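PDB 6QGI: VP5 from Halorubrum pleomorphic virus 2, which is an envelope protein of a haloarchaeal pleomorphic virus that probably drives fusion of the viral membrane with that of the host cell. Local coordinates for residues G245-V253 and H468-Q476; L293-R301 and V457-P467. All coordinates share one frame; numbering follows the deposited sequence.

How the contacts relate
The two contacts pin successive parts of one long loop, which runs from strand 443-450 to helix 476-496. Along the chain the order is 245-253, 293-301, 457-467 and 468-476, so contact 2 falls within the span bracketed by contact 1, and the loop passes directly from one to the other at P467 and H468. Their centres are about 25 Å apart, and they meet where Y473 OH probably bonds to E466 O. Contact 2 ties the loop to the short, weakly bonded strand 297-299, which pairs with strand 312-320; contact 1, centred about 32 Å from the centre of the chain, ties it to the end of helix 225-253. The loop thus connects β-rich and helical parts.

Contact 1 (G245-V253 and H468-Q476); sequences GISTWVSNV and HTDSNYITQ
The last turns of helix 225-253 come nearest the irregular chain 468-476 at W249 and D470, whose CA atoms are 4.4 Å apart, and the two backbones are farther apart by V253 and I474. W249 and D470 together make up the larger share of the contact, and the indole supplies its hydrogen bond. With CG anti to the backbone N (chi1 -172°), the ring reaches out from the helix into the curve of the loop. Its NE1 donates to N472 O at 2.8 Å, with 145° at the hydrogen and the acceptor tilted somewhat from the ring plane. K78 of helix 66-86 also bonds to N472 O, so two donors grip this carbonyl. Farther round the ring edge, CZ2 lies 3.5 Å from Y473 O, itself an acceptor for W479 NE1. I246 and W249 touch helix 66-86, while I246, S247 and V250 touch helix 91-133; the loop lies against the end of helix 225-253 and leads into helix 476-496, with T475 at its N-cap. V253 CG2 sits 3.6 Å above the W249 ring plane, over its centre, and also touches I474 CG2 at 3.5 Å, giving a small apolar cluster with the indole. At the other end, D470 places CB 3.2 Å from G245 O and OD2 3.7 Å from T248 CG2; T248 OG1 turns back instead to S244 O of its own helix. Inside the loop, T469 N donates to N472 OD1 at 2.7 Å, and T469 OG1 receives weak bonds from S471 N and N472 N.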
loop_
_atom_site.group_PDB
_atom_site.type_symbol
_atom_site.label_atom_id
_atom_site.label_comp_id
_atom_site.label_asym_id
_atom_site.label_seq_id
_atom_site.Cartn_x
_atom_site.Cartn_y
_atom_site.Cartn_z
ATOM N N GLY A 245 -6.852 19.282 20.285
ATOM C CA GLY A 245 -8.086 19.620 19.588
ATOM C C GLY A 245 -9.335 19.118 20.281
ATOM O O GLY A 245 -10.329 19.842 20.332
ATOM N N ILE A 246 -9.299 17.886 20.831
ATOM C CA ILE A 246 -10.447 17.320 21.541
ATOM C C ILE A 246 -10.603 18.040 22.895
ATOM O O ILE A 246 -11.737 18.255 23.316
ATOM C CB ILE A 246 -10.439 15.759 21.651
ATOM C CG1 ILE A 246 -11.860 15.194 21.887
ATOM C CG2 ILE A 246 -9.432 15.210 22.678
ATOM C CD1 ILE A 246 -12.794 15.240 20.706
ATOM N N SER A 247 -9.483 18.496 23.513
ATOM C CA SER A 247 -9.497 19.270 24.763
ATOM C C SER A 247 -10.170 20.625 24.535
ATOM O O SER A 247 -10.812 21.155 25.445
ATOM C CB SER A 247 -8.083 19.460 25.303
ATOM O OG SER A 247 -8.111 20.030 26.602
ATOM N N THR A 248 -10.024 21.170 23.308
ATOM C CA THR A 248 -10.636 22.423 22.868
ATOM C C THR A 248 -12.107 22.134 22.530
ATOM O O THR A 248 -12.979 22.888 22.950
ATOM C CB THR A 248 -9.838 23.026 21.690
ATOM O OG1 THR A 248 -8.484 23.227 22.099
ATOM C CG2 THR A 248 -10.422 24.347 21.190
ATOM N N TRP A 249 -12.375 21.023 21.807
ATOM C CA TRP A 249 -13.716 20.588 21.399
ATOM C C TRP A 249 -14.627 20.378 22.610
ATOM O O TRP A 249 -15.758 20.851 22.592
ATOM C CB TRP A 249 -13.658 19.312 20.534
ATOM C CG TRP A 249 -14.984 18.947 19.932
ATOM C CD1 TRP A 249 -15.500 19.405 18.758
ATOM C CD2 TRP A 249 -15.980 18.085 20.499
ATOM N NE1 TRP A 249 -16.762 18.899 18.565
ATOM C CE2 TRP A 249 -17.071 18.063 19.604
ATOM C CE3 TRP A 249 -16.056 17.322 21.680
ATOM C CZ2 TRP A 249 -18.225 17.310 19.849
ATOM C CZ3 TRP A 249 -17.198 16.576 21.919
ATOM C CH2 TRP A 249 -18.269 16.581 21.015
ATOM N N VAL A 250 -14.124 19.699 23.662
ATOM C CA VAL A 250 -14.846 19.429 24.908
ATOM C C VAL A 250 -15.190 20.765 25.595
ATOM O O VAL A 250 -16.343 20.958 25.978
ATOM C CB VAL A 250 -14.064 18.459 25.847
ATOM C CG1 VAL A 250 -14.723 18.349 27.219
ATOM C CG2 VAL A 250 -13.933 17.072 25.221
ATOM N N SER A 251 -14.218 21.697 25.687
ATOM C CA SER A 251 -14.404 23.019 26.299
ATOM C C SER A 251 -15.453 23.876 25.569
ATOM O O SER A 251 -16.161 24.643 26.223
ATOM C CB SER A 251 -13.082 23.775 26.355
ATOM O OG SER A 251 -12.197 23.179 27.288
ATOM N N ASN A 252 -15.559 23.741 24.237
ATOM C CA ASN A 252 -16.513 24.510 23.432
ATOM C C ASN A 252 -17.930 23.909 23.457
ATOM O O ASN A 252 -18.908 24.640 23.282
ATOM C CB ASN A 252 -16.031 24.614 21.975
ATOM C CG ASN A 252 -14.657 25.219 21.769
ATOM O OD1 ASN A 252 -14.039 25.803 22.675
ATOM N ND2 ASN A 252 -14.134 25.071 20.558
ATOM N N VAL A 253 -18.033 22.584 23.668
ATOM C CA VAL A 253 -19.279 21.811 23.648
ATOM C C VAL A 253 -19.915 21.698 25.052
ATOM O O VAL A 253 -21.139 21.804 25.157
ATOM C CB VAL A 253 -18.990 20.425 23.004
ATOM C CG1 VAL A 253 -20.055 19.385 23.322
ATOM C CG2 VAL A 253 -18.819 20.564 21.501
ATOM N N HIS A 468 -13.212 16.356 10.508
ATOM C CA HIS A 468 -13.363 16.833 11.875
ATOM C C HIS A 468 -12.369 17.926 12.217
ATOM O O HIS A 468 -11.243 17.952 11.717
ATOM C CB HIS A 468 -13.196 15.685 12.862
ATOM C CG HIS A 468 -14.358 14.756 12.935
ATOM N ND1 HIS A 468 -15.382 14.957 13.834
ATOM C CD2 HIS A 468 -14.576 13.597 12.279
ATOM C CE1 HIS A 468 -16.208 13.937 13.673
ATOM N NE2 HIS A 468 -15.771 13.100 12.737
ATOM N N THR A 469 -12.804 18.815 13.105
ATOM C CA THR A 469 -12.100 19.966 13.661
ATOM C C THR A 469 -12.509 20.047 15.124
ATOM O O THR A 469 -13.383 19.293 15.557
ATOM C CB THR A 469 -12.457 21.272 12.883
ATOM O OG1 THR A 469 -13.773 21.709 13.224
ATOM C CG2 THR A 469 -12.291 21.156 11.370
ATOM N N ASP A 470 -11.909 20.962 15.886
ATOM C CA ASP A 470 -12.276 21.137 17.288
ATOM C C ASP A 470 -13.641 21.830 17.451
ATOM O O ASP A 470 -14.189 21.801 18.543
ATOM C CB ASP A 470 -11.183 21.908 18.060
ATOM C CG ASP A 470 -10.490 23.052 17.328
ATOM O OD1 ASP A 470 -11.076 23.585 16.359
ATOM O OD2 ASP A 470 -9.369 23.429 17.746
ATOM N N SER A 471 -14.177 22.485 16.418
ATOM C CA SER A 471 -15.474 23.164 16.559
ATOM C C SER A 471 -16.629 22.478 15.792
ATOM O O SER A 471 -17.775 22.900 15.955
ATOM C CB SER A 471 -15.359 24.622 16.127
ATOM O OG SER A 471 -14.944 24.732 14.776
ATOM N N ASN A 472 -16.358 21.428 14.989
ATOM C CA ASN A 472 -17.432 20.797 14.213
ATOM C C ASN A 472 -18.010 19.517 14.872
ATOM O O ASN A 472 -17.534 19.091 15.926
ATOM C CB ASN A 472 -16.979 20.505 12.775
ATOM C CG ASN A 472 -15.822 19.579 12.624
ATOM O OD1 ASN A 472 -15.419 18.896 13.551
ATOM N ND2 ASN A 472 -15.278 19.569 11.442
ATOM N N TYR A 473 -19.061 18.929 14.229
ATOM C CA TYR A 473 -19.827 17.735 14.642
ATOM C C TYR A 473 -20.405 17.950 16.045
ATOM O O TYR A 473 -20.230 17.142 16.962
ATOM C CB TYR A 473 -18.981 16.458 14.516
ATOM C CG TYR A 473 -18.777 16.053 13.075
ATOM C CD1 TYR A 473 -19.691 15.226 12.429
ATOM C CD2 TYR A 473 -17.699 16.534 12.337
ATOM C CE1 TYR A 473 -19.531 14.880 11.090
ATOM C CE2 TYR A 473 -17.500 16.151 11.011
ATOM C CZ TYR A 473 -18.427 15.331 10.390
ATOM O OH TYR A 473 -18.288 14.970 9.081
ATOM N N ILE A 474 -21.110 19.083 16.180
ATOM C CA ILE A 474 -21.758 19.550 17.400
ATOM C C ILE A 474 -23.284 19.537 17.207
ATOM O O ILE A 474 -24.022 19.933 18.112
ATOM C CB ILE A 474 -21.215 20.952 17.803
ATOM C CG1 ILE A 474 -21.515 22.029 16.719
ATOM C CG2 ILE A 474 -19.712 20.875 18.118
ATOM C CD1 ILE A 474 -21.444 23.504 17.197
ATOM N N THR A 475 -23.752 19.064 16.030
ATOM C CA THR A 475 -25.173 18.949 15.685
ATOM C C THR A 475 -25.475 17.523 15.233
ATOM O O THR A 475 -24.584 16.839 14.725
ATOM C CB THR A 475 -25.612 19.978 14.603
ATOM O OG1 THR A 475 -25.198 19.552 13.304
ATOM C CG2 THR A 475 -25.140 21.400 14.885
ATOM N N GLN A 476 -26.742 17.097 15.394
ATOM C CA GLN A 476 -27.250 15.778 15.011
ATOM C C GLN A 476 -27.182 15.587 13.488
ATOM O O GLN A 476 -26.767 14.516 13.034
ATOM C CB GLN A 476 -28.696 15.592 15.516
ATOM C CG GLN A 476 -29.265 14.176 15.358
ATOM C CD GLN A 476 -28.646 13.189 16.312
ATOM O OE1 GLN A 476 -28.834 13.261 17.529
ATOM N NE2 GLN A 476 -27.893 12.242 15.776
#

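Contact 2 (L293-R301 and V457-P467); sequences LNVPVDAER and VTATSFDSSEP
F462 takes D298 CB over one face of its ring, a CH-pi contact 4.3 Å from the centroid and 25° off the normal, while V297 N lies in plane at the ring edge. On the guanidinium of R301, S461 CB rests 3.4 Å above one face, offset toward the rim, and D298 OD1 meets the edge in plane. S465 O lies in the plane of the N294 amide, whose ND2 donates to it at 2.9 Å from above the carbonyl plane of that oxygen, while OD1 accepts S465 N on an in-plane lone pair at 2.8 Å. CG anti to the backbone N (chi1 -163°) directs this amide at the loop, and N294, with positive phi, is the C-prime residue of the Schellman motif ending helix 285-292. Between these ends the backbones form a single antiparallel bridge, a hydrogen-bonded pair of V297 and D463, with V297 N to D463 O at 2.9 Å and D463 N to V297 O at 2.8 Å. Strand 297-299 also pairs with strand 312-320, whose F318 and L320 touch F462; the loop runs alongside strand 297-299, joined by that one bridge. P296 CB packs on F462 CB, and R301 CG meets V457 CG2. The D298 carboxylate serves both segments: R301 NE makes a salt bridge to OD1 through a nearly straight hydrogen bond (178°), and S461 N reaches OD2 from above the carboxylate plane at 2.8 Å. With guanidinium and backbone amide donors, D298 probably stays ionised, linking R301, just past the corner at E300, to the loop backbone at S461.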
loop_
_atom_site.group_PDB
_atom_site.type_symbol
_atom_site.label_atom_id
_atom_site.label_comp_id
_atom_site.label_asym_id
_atom_site.label_seq_id
_atom_site.Cartn_x
_atom_site.Cartn_y
_atom_site.Cartn_z
ATOM N N LEU A 293 -11.466 5.801 5.956
ATOM C CA LEU A 293 -10.412 6.782 6.232
ATOM C C LEU A 293 -10.750 8.133 5.590
ATOM O O LEU A 293 -9.921 9.040 5.588
ATOM C CB LEU A 293 -9.041 6.269 5.764
ATOM C CG LEU A 293 -8.390 5.225 6.671
ATOM C CD1 LEU A 293 -7.447 4.340 5.893
ATOM C CD2 LEU A 293 -7.691 5.873 7.866
ATOM N N ASN A 294 -11.989 8.267 5.074
ATOM C CA ASN A 294 -12.562 9.472 4.470
ATOM C C ASN A 294 -11.648 10.095 3.387
ATOM O O ASN A 294 -11.403 11.309 3.365
ATOM C CB ASN A 294 -12.908 10.489 5.561
ATOM C CG ASN A 294 -13.856 11.559 5.112
ATOM O OD1 ASN A 294 -14.880 11.288 4.472
ATOM N ND2 ASN A 294 -13.520 12.799 5.438
ATOM N N VAL A 295 -11.169 9.251 2.474
ATOM C CA VAL A 295 -10.326 9.688 1.366
ATOM C C VAL A 295 -11.279 10.068 0.217
ATOM O O VAL A 295 -12.111 9.234 -0.136
ATOM C CB VAL A 295 -9.289 8.586 0.986
ATOM C CG1 VAL A 295 -8.526 8.939 -0.285
ATOM C CG2 VAL A 295 -8.319 8.324 2.137
ATOM N N PRO A 296 -11.234 11.315 -0.334
ATOM C CA PRO A 296 -12.164 11.675 -1.431
ATOM C C PRO A 296 -12.208 10.609 -2.530
ATOM O O PRO A 296 -11.159 10.122 -2.958
ATOM C CB PRO A 296 -11.610 13.001 -1.949
ATOM C CG PRO A 296 -10.911 13.587 -0.780
ATOM C CD PRO A 296 -10.349 12.446 0.014
ATOM N N VAL A 297 -13.424 10.171 -2.899
ATOM C CA VAL A 297 -13.635 9.094 -3.870
ATOM C C VAL A 297 -14.686 9.484 -4.916
ATOM O O VAL A 297 -15.623 10.225 -4.614
ATOM C CB VAL A 297 -14.069 7.776 -3.137
ATOM C CG1 VAL A 297 -14.519 6.701 -4.114
ATOM C CG2 VAL A 297 -12.965 7.222 -2.245
ATOM N N ASP A 298 -14.542 8.934 -6.135
ATOM C CA ASP A 298 -15.518 9.048 -7.202
ATOM C C ASP A 298 -16.027 7.639 -7.498
ATOM O O ASP A 298 -15.498 6.936 -8.366
ATOM C CB ASP A 298 -14.969 9.748 -8.456
ATOM C CG ASP A 298 -16.018 10.073 -9.518
ATOM O OD1 ASP A 298 -17.091 9.425 -9.524
ATOM O OD2 ASP A 298 -15.769 10.970 -10.337
ATOM N N ALA A 299 -17.044 7.232 -6.731
ATOM C CA ALA A 299 -17.705 5.936 -6.821
ATOM C C ALA A 299 -18.652 5.857 -8.022
ATOM O O ALA A 299 -18.896 4.764 -8.535
ATOM C CB ALA A 299 -18.488 5.686 -5.543
ATOM N N GLU A 300 -19.192 7.012 -8.459
ATOM C CA GLU A 300 -20.196 7.111 -9.516
ATOM C C GLU A 300 -19.653 7.232 -10.947
ATOM O O GLU A 300 -20.457 7.166 -11.877
ATOM C CB GLU A 300 -21.142 8.288 -9.241
ATOM C CG GLU A 300 -22.438 7.877 -8.556
ATOM C CD GLU A 300 -23.295 6.834 -9.259
ATOM O OE1 GLU A 300 -23.405 6.878 -10.507
ATOM O OE2 GLU A 300 -23.866 5.972 -8.552
ATOM N N ARG A 301 -18.333 7.392 -11.144
ATOM C CA ARG A 301 -17.809 7.505 -12.505
ATOM C C ARG A 301 -16.712 6.482 -12.785
ATOM O O ARG A 301 -15.594 6.600 -12.274
ATOM C CB ARG A 301 -17.325 8.928 -12.814
ATOM C CG ARG A 301 -18.443 9.835 -13.310
ATOM C CD ARG A 301 -18.329 11.239 -12.751
ATOM N NE ARG A 301 -18.666 11.272 -11.326
ATOM C CZ ARG A 301 -19.604 12.047 -10.795
ATOM N NH1 ARG A 301 -19.849 11.996 -9.490
ATOM N NH2 ARG A 301 -20.297 12.885 -11.553
ATOM N N VAL A 457 -19.435 11.013 -19.526
ATOM C CA VAL A 457 -19.135 12.334 -18.964
ATOM C C VAL A 457 -17.676 12.733 -19.284
ATOM O O VAL A 457 -16.892 11.890 -19.722
ATOM C CB VAL A 457 -19.452 12.415 -17.446
ATOM C CG1 VAL A 457 -20.942 12.208 -17.188
ATOM C CG2 VAL A 457 -18.616 11.426 -16.638
ATOM N N THR A 458 -17.323 14.014 -19.065
ATOM C CA THR A 458 -15.993 14.554 -19.375
ATOM C C THR A 458 -15.119 14.829 -18.139
ATOM O O THR A 458 -13.912 15.024 -18.296
ATOM C CB THR A 458 -16.130 15.847 -20.187
ATOM O OG1 THR A 458 -16.928 16.785 -19.460
ATOM C CG2 THR A 458 -16.715 15.608 -21.568
ATOM N N ALA A 459 -15.707 14.855 -16.930
ATOM C CA ALA A 459 -14.955 15.140 -15.707
ATOM C C ALA A 459 -15.380 14.255 -14.531
ATOM O O ALA A 459 -16.463 13.664 -14.546
ATOM C CB ALA A 459 -15.116 16.609 -15.331
ATOM N N THR A 460 -14.510 14.183 -13.506
ATOM C CA THR A 460 -14.736 13.425 -12.275
ATOM C C THR A 460 -15.193 14.357 -11.141
ATOM O O THR A 460 -14.925 15.558 -11.182
ATOM C CB THR A 460 -13.464 12.657 -11.856
ATOM O OG1 THR A 460 -12.374 13.567 -11.718
ATOM C CG2 THR A 460 -13.109 11.523 -12.805
ATOM N N SER A 461 -15.889 13.794 -10.135
ATOM C CA SER A 461 -16.375 14.499 -8.945
ATOM C C SER A 461 -16.074 13.644 -7.716
ATOM O O SER A 461 -16.642 12.558 -7.561
ATOM C CB SER A 461 -17.865 14.815 -9.061
ATOM O OG SER A 461 -18.370 15.419 -7.881
ATOM N N PHE A 462 -15.151 14.121 -6.865
ATOM C CA PHE A 462 -14.713 13.414 -5.662
ATOM C C PHE A 462 -15.545 13.825 -4.447
ATOM O O PHE A 462 -15.778 15.011 -4.214
ATOM C CB PHE A 462 -13.202 13.623 -5.418
ATOM C CG PHE A 462 -12.365 12.937 -6.473
ATOM C CD1 PHE A 462 -12.058 11.586 -6.370
ATOM C CD2 PHE A 462 -11.940 13.626 -7.604
ATOM C CE1 PHE A 462 -11.336 10.940 -7.374
ATOM C CE2 PHE A 462 -11.225 12.975 -8.613
ATOM C CZ PHE A 462 -10.934 11.636 -8.493
ATOM N N ASP A 463 -16.024 12.818 -3.705
ATOM C CA ASP A 463 -16.850 12.988 -2.516
ATOM C C ASP A 463 -16.172 12.438 -1.268
ATOM O O ASP A 463 -15.535 11.382 -1.296
ATOM C CB ASP A 463 -18.218 12.298 -2.692
ATOM C CG ASP A 463 -19.193 12.978 -3.637
ATOM O OD1 ASP A 463 -19.220 14.234 -3.669
ATOM O OD2 ASP A 463 -19.959 12.258 -4.316
ATOM N N SER A 464 -16.346 13.163 -0.168
ATOM C CA SER A 464 -15.875 12.820 1.164
ATOM C C SER A 464 -16.761 13.524 2.180
ATOM O O SER A 464 -17.396 14.528 1.850
ATOM C CB SER A 464 -14.401 13.193 1.351
ATOM O OG SER A 464 -14.186 14.578 1.572
ATOM N N SER A 465 -16.828 12.988 3.401
ATOM C CA SER A 465 -17.571 13.607 4.495
ATOM C C SER A 465 -16.757 14.775 5.029
ATOM O O SER A 465 -15.538 14.806 4.837
ATOM C CB SER A 465 -17.855 12.590 5.598
ATOM O OG SER A 465 -18.690 11.544 5.129
ATOM N N GLU A 466 -17.422 15.746 5.668
ATOM C CA GLU A 466 -16.758 16.917 6.239
ATOM C C GLU A 466 -15.702 16.457 7.253
ATOM O O GLU A 466 -16.007 15.637 8.116
ATOM C CB GLU A 466 -17.782 17.847 6.888
ATOM C CG GLU A 466 -17.202 19.178 7.328
ATOM C CD GLU A 466 -18.221 20.167 7.855
ATOM O OE1 GLU A 466 -19.192 20.475 7.128
ATOM O OE2 GLU A 466 -18.037 20.648 8.997
ATOM N N PRO A 467 -14.433 16.880 7.129
ATOM C CA PRO A 467 -13.418 16.408 8.078
ATOM C C PRO A 467 -13.637 17.037 9.443
ATOM O O PRO A 467 -14.216 18.112 9.518
ATOM C CB PRO A 467 -12.101 16.861 7.436
ATOM C CG PRO A 467 -12.464 17.280 6.039
ATOM C CD PRO A 467 -13.836 17.811 6.162
#